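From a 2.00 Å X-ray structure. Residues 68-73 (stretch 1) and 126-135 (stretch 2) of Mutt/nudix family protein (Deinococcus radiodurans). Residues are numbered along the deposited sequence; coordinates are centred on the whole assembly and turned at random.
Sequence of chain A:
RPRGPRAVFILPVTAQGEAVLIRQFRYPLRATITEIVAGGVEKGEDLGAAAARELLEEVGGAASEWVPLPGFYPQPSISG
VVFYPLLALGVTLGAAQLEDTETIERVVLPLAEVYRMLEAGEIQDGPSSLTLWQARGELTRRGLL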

# COMPACT_ATOMS: atom_id res chain seq x y z
N PRO A 68 -4.17 6.64 -14.43
CA PRO A 68 -4.26 5.33 -13.79
C PRO A 68 -2.95 4.97 -13.12
O PRO A 68 -1.89 5.31 -13.61
CB PRO A 68 -4.55 4.34 -14.97
CG PRO A 68 -4.94 5.19 -16.13
CD PRO A 68 -4.22 6.54 -15.90
N LEU A 69 -3.02 4.27 -12.00
CA LEU A 69 -1.79 3.87 -11.26
C LEU A 69 -1.79 2.36 -11.12
O LEU A 69 -2.80 1.74 -11.39
CB LEU A 69 -1.80 4.51 -9.88
CG LEU A 69 -1.69 6.04 -9.90
CD1 LEU A 69 -2.06 6.52 -8.49
CD2 LEU A 69 -0.31 6.51 -10.34
N PRO A 70 -0.66 1.75 -10.69
CA PRO A 70 -0.64 0.25 -10.70
C PRO A 70 -1.69 -0.44 -9.80
O PRO A 70 -1.69 -0.22 -8.59
CB PRO A 70 0.78 -0.09 -10.23
CG PRO A 70 1.61 1.14 -10.69
CD PRO A 70 0.68 2.34 -10.54
N GLY A 71 -2.51 -1.32 -10.37
CA GLY A 71 -3.41 -2.18 -9.59
C GLY A 71 -2.70 -3.07 -8.56
O GLY A 71 -1.51 -3.37 -8.71
N PHE A 72 -3.39 -3.46 -7.49
CA PHE A 72 -2.78 -4.33 -6.44
C PHE A 72 -3.83 -5.18 -5.75
O PHE A 72 -4.99 -4.81 -5.72
CB PHE A 72 -1.98 -3.53 -5.37
CG PHE A 72 -2.81 -2.50 -4.58
CD1 PHE A 72 -3.30 -2.81 -3.31
CD2 PHE A 72 -3.04 -1.21 -5.09
CE1 PHE A 72 -4.08 -1.90 -2.56
CE2 PHE A 72 -3.84 -0.25 -4.32
CZ PHE A 72 -4.31 -0.60 -3.06
N TYR A 73 -3.39 -6.30 -5.16
CA TYR A 73 -4.23 -7.11 -4.26
C TYR A 73 -4.02 -6.64 -2.81
O TYR A 73 -2.90 -6.69 -2.30
CB TYR A 73 -3.82 -8.59 -4.32
CG TYR A 73 -3.82 -9.22 -5.71
CD1 TYR A 73 -4.99 -9.69 -6.28
CD2 TYR A 73 -2.62 -9.38 -6.42
CE1 TYR A 73 -5.00 -10.29 -7.55
CE2 TYR A 73 -2.61 -9.99 -7.70
CZ TYR A 73 -3.81 -10.43 -8.25
OH TYR A 73 -3.83 -11.03 -9.50
N GLY A 126 -4.25 1.15 4.69
CA GLY A 126 -3.24 0.64 3.73
C GLY A 126 -3.50 0.99 2.25
O GLY A 126 -2.61 1.54 1.59
N PRO A 127 -4.69 0.68 1.72
CA PRO A 127 -4.98 0.99 0.29
C PRO A 127 -4.84 2.50 -0.03
O PRO A 127 -4.30 2.86 -1.10
CB PRO A 127 -6.43 0.54 0.11
CG PRO A 127 -6.63 -0.59 1.14
CD PRO A 127 -5.77 -0.13 2.34
N SER A 128 -5.29 3.36 0.88
CA SER A 128 -5.09 4.80 0.71
C SER A 128 -3.65 5.18 0.77
O SER A 128 -3.22 5.99 -0.04
CB SER A 128 -5.89 5.66 1.72
OG SER A 128 -7.29 5.38 1.61
N SER A 129 -2.90 4.61 1.72
CA SER A 129 -1.46 4.97 1.82
C SER A 129 -0.73 4.53 0.56
O SER A 129 0.12 5.24 0.07
CB SER A 129 -0.74 4.32 3.03
OG SER A 129 -1.34 4.74 4.22
N LEU A 130 -1.04 3.33 0.06
CA LEU A 130 -0.27 2.82 -1.08
C LEU A 130 -0.58 3.72 -2.29
O LEU A 130 0.30 4.02 -3.08
CB LEU A 130 -0.63 1.36 -1.41
CG LEU A 130 0.02 0.72 -2.64
CD1 LEU A 130 1.59 0.95 -2.71
CD2 LEU A 130 -0.30 -0.76 -2.68
N THR A 131 -1.83 4.16 -2.43
CA THR A 131 -2.19 5.01 -3.59
C THR A 131 -1.43 6.33 -3.53
O THR A 131 -0.95 6.85 -4.55
CB THR A 131 -3.71 5.22 -3.62
OG1 THR A 131 -4.33 3.95 -3.73
CG2 THR A 131 -4.16 6.11 -4.84
N LEU A 132 -1.33 6.88 -2.31
CA LEU A 132 -0.61 8.17 -2.10
C LEU A 132 0.86 8.02 -2.47
O LEU A 132 1.42 8.88 -3.15
CB LEU A 132 -0.75 8.68 -0.66
CG LEU A 132 -2.13 9.30 -0.37
CD1 LEU A 132 -2.35 9.24 1.18
CD2 LEU A 132 -2.17 10.76 -0.89
N TRP A 133 1.48 6.93 -2.05
CA TRP A 133 2.84 6.70 -2.44
C TRP A 133 2.94 6.59 -3.96
O TRP A 133 3.80 7.20 -4.56
CB TRP A 133 3.43 5.45 -1.78
CG TRP A 133 3.82 5.67 -0.39
CD1 TRP A 133 3.21 5.17 0.73
CD2 TRP A 133 4.92 6.46 0.08
NE1 TRP A 133 3.87 5.59 1.86
CE2 TRP A 133 4.92 6.39 1.50
CE3 TRP A 133 5.92 7.20 -0.56
CZ2 TRP A 133 5.88 7.04 2.28
CZ3 TRP A 133 6.89 7.84 0.22
CH2 TRP A 133 6.86 7.74 1.63
N GLN A 134 2.07 5.79 -4.59
CA GLN A 134 2.19 5.60 -6.05
C GLN A 134 1.94 6.89 -6.83
O GLN A 134 2.49 7.07 -7.91
CB GLN A 134 1.19 4.53 -6.54
CG GLN A 134 1.47 3.07 -6.09
CD GLN A 134 0.26 2.19 -6.48
OE1 GLN A 134 -0.83 2.71 -6.74
NE2 GLN A 134 0.43 0.90 -6.49
N ALA A 135 1.10 7.80 -6.31
CA ALA A 135 0.80 9.06 -7.01
C ALA A 135 1.89 10.15 -6.84
O ALA A 135 1.87 11.18 -7.51
CB ALA A 135 -0.55 9.62 -6.51

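An irregular segment packs two apolar side chains, Leu69 and Phe72, against one side of a helix, and a single hydrogen bond from Gln134 pins the backbone between them. The contact is compact, burying 383 Å² over both sides, and Phe72 and Gln134 contribute most. Phe72 points its CA-to-CB bond toward the helix, and with chi1 in the p well its ring receives Leu130 over one face: Leu130 CD2 lies 3.5 Å from the ring centroid, almost on the normal, in a CH-pi contact. A methyl suits the place because its weakly polarised C-H groups can face the ring's pi cloud without needing a hydrogen-bond partner. Near the ring plane, the edge meets the first turn of the helix, with Phe72 CZ 3.8 Å from Pro127 CA. Thr131 also borders this edge, its hydroxyl already occupied: Thr131 OG1 donates to Pro127 O at 2.8 Å, so a polar group sits beside the ring with its hydrogen bond satisfied inside the helix. Farther along, Leu69 CD1 packs 4.0 Å from Ala135 CB and also lies 4.1 Å from Thr131 O, close to the helix backbone. Gln134, extended at chi2, reaches across so that Gln134 NE2 donates to Pro70 O at 3.2 Å. The two methylenes supply the reach, and the neutral amide supplies an N-H donor at the tip.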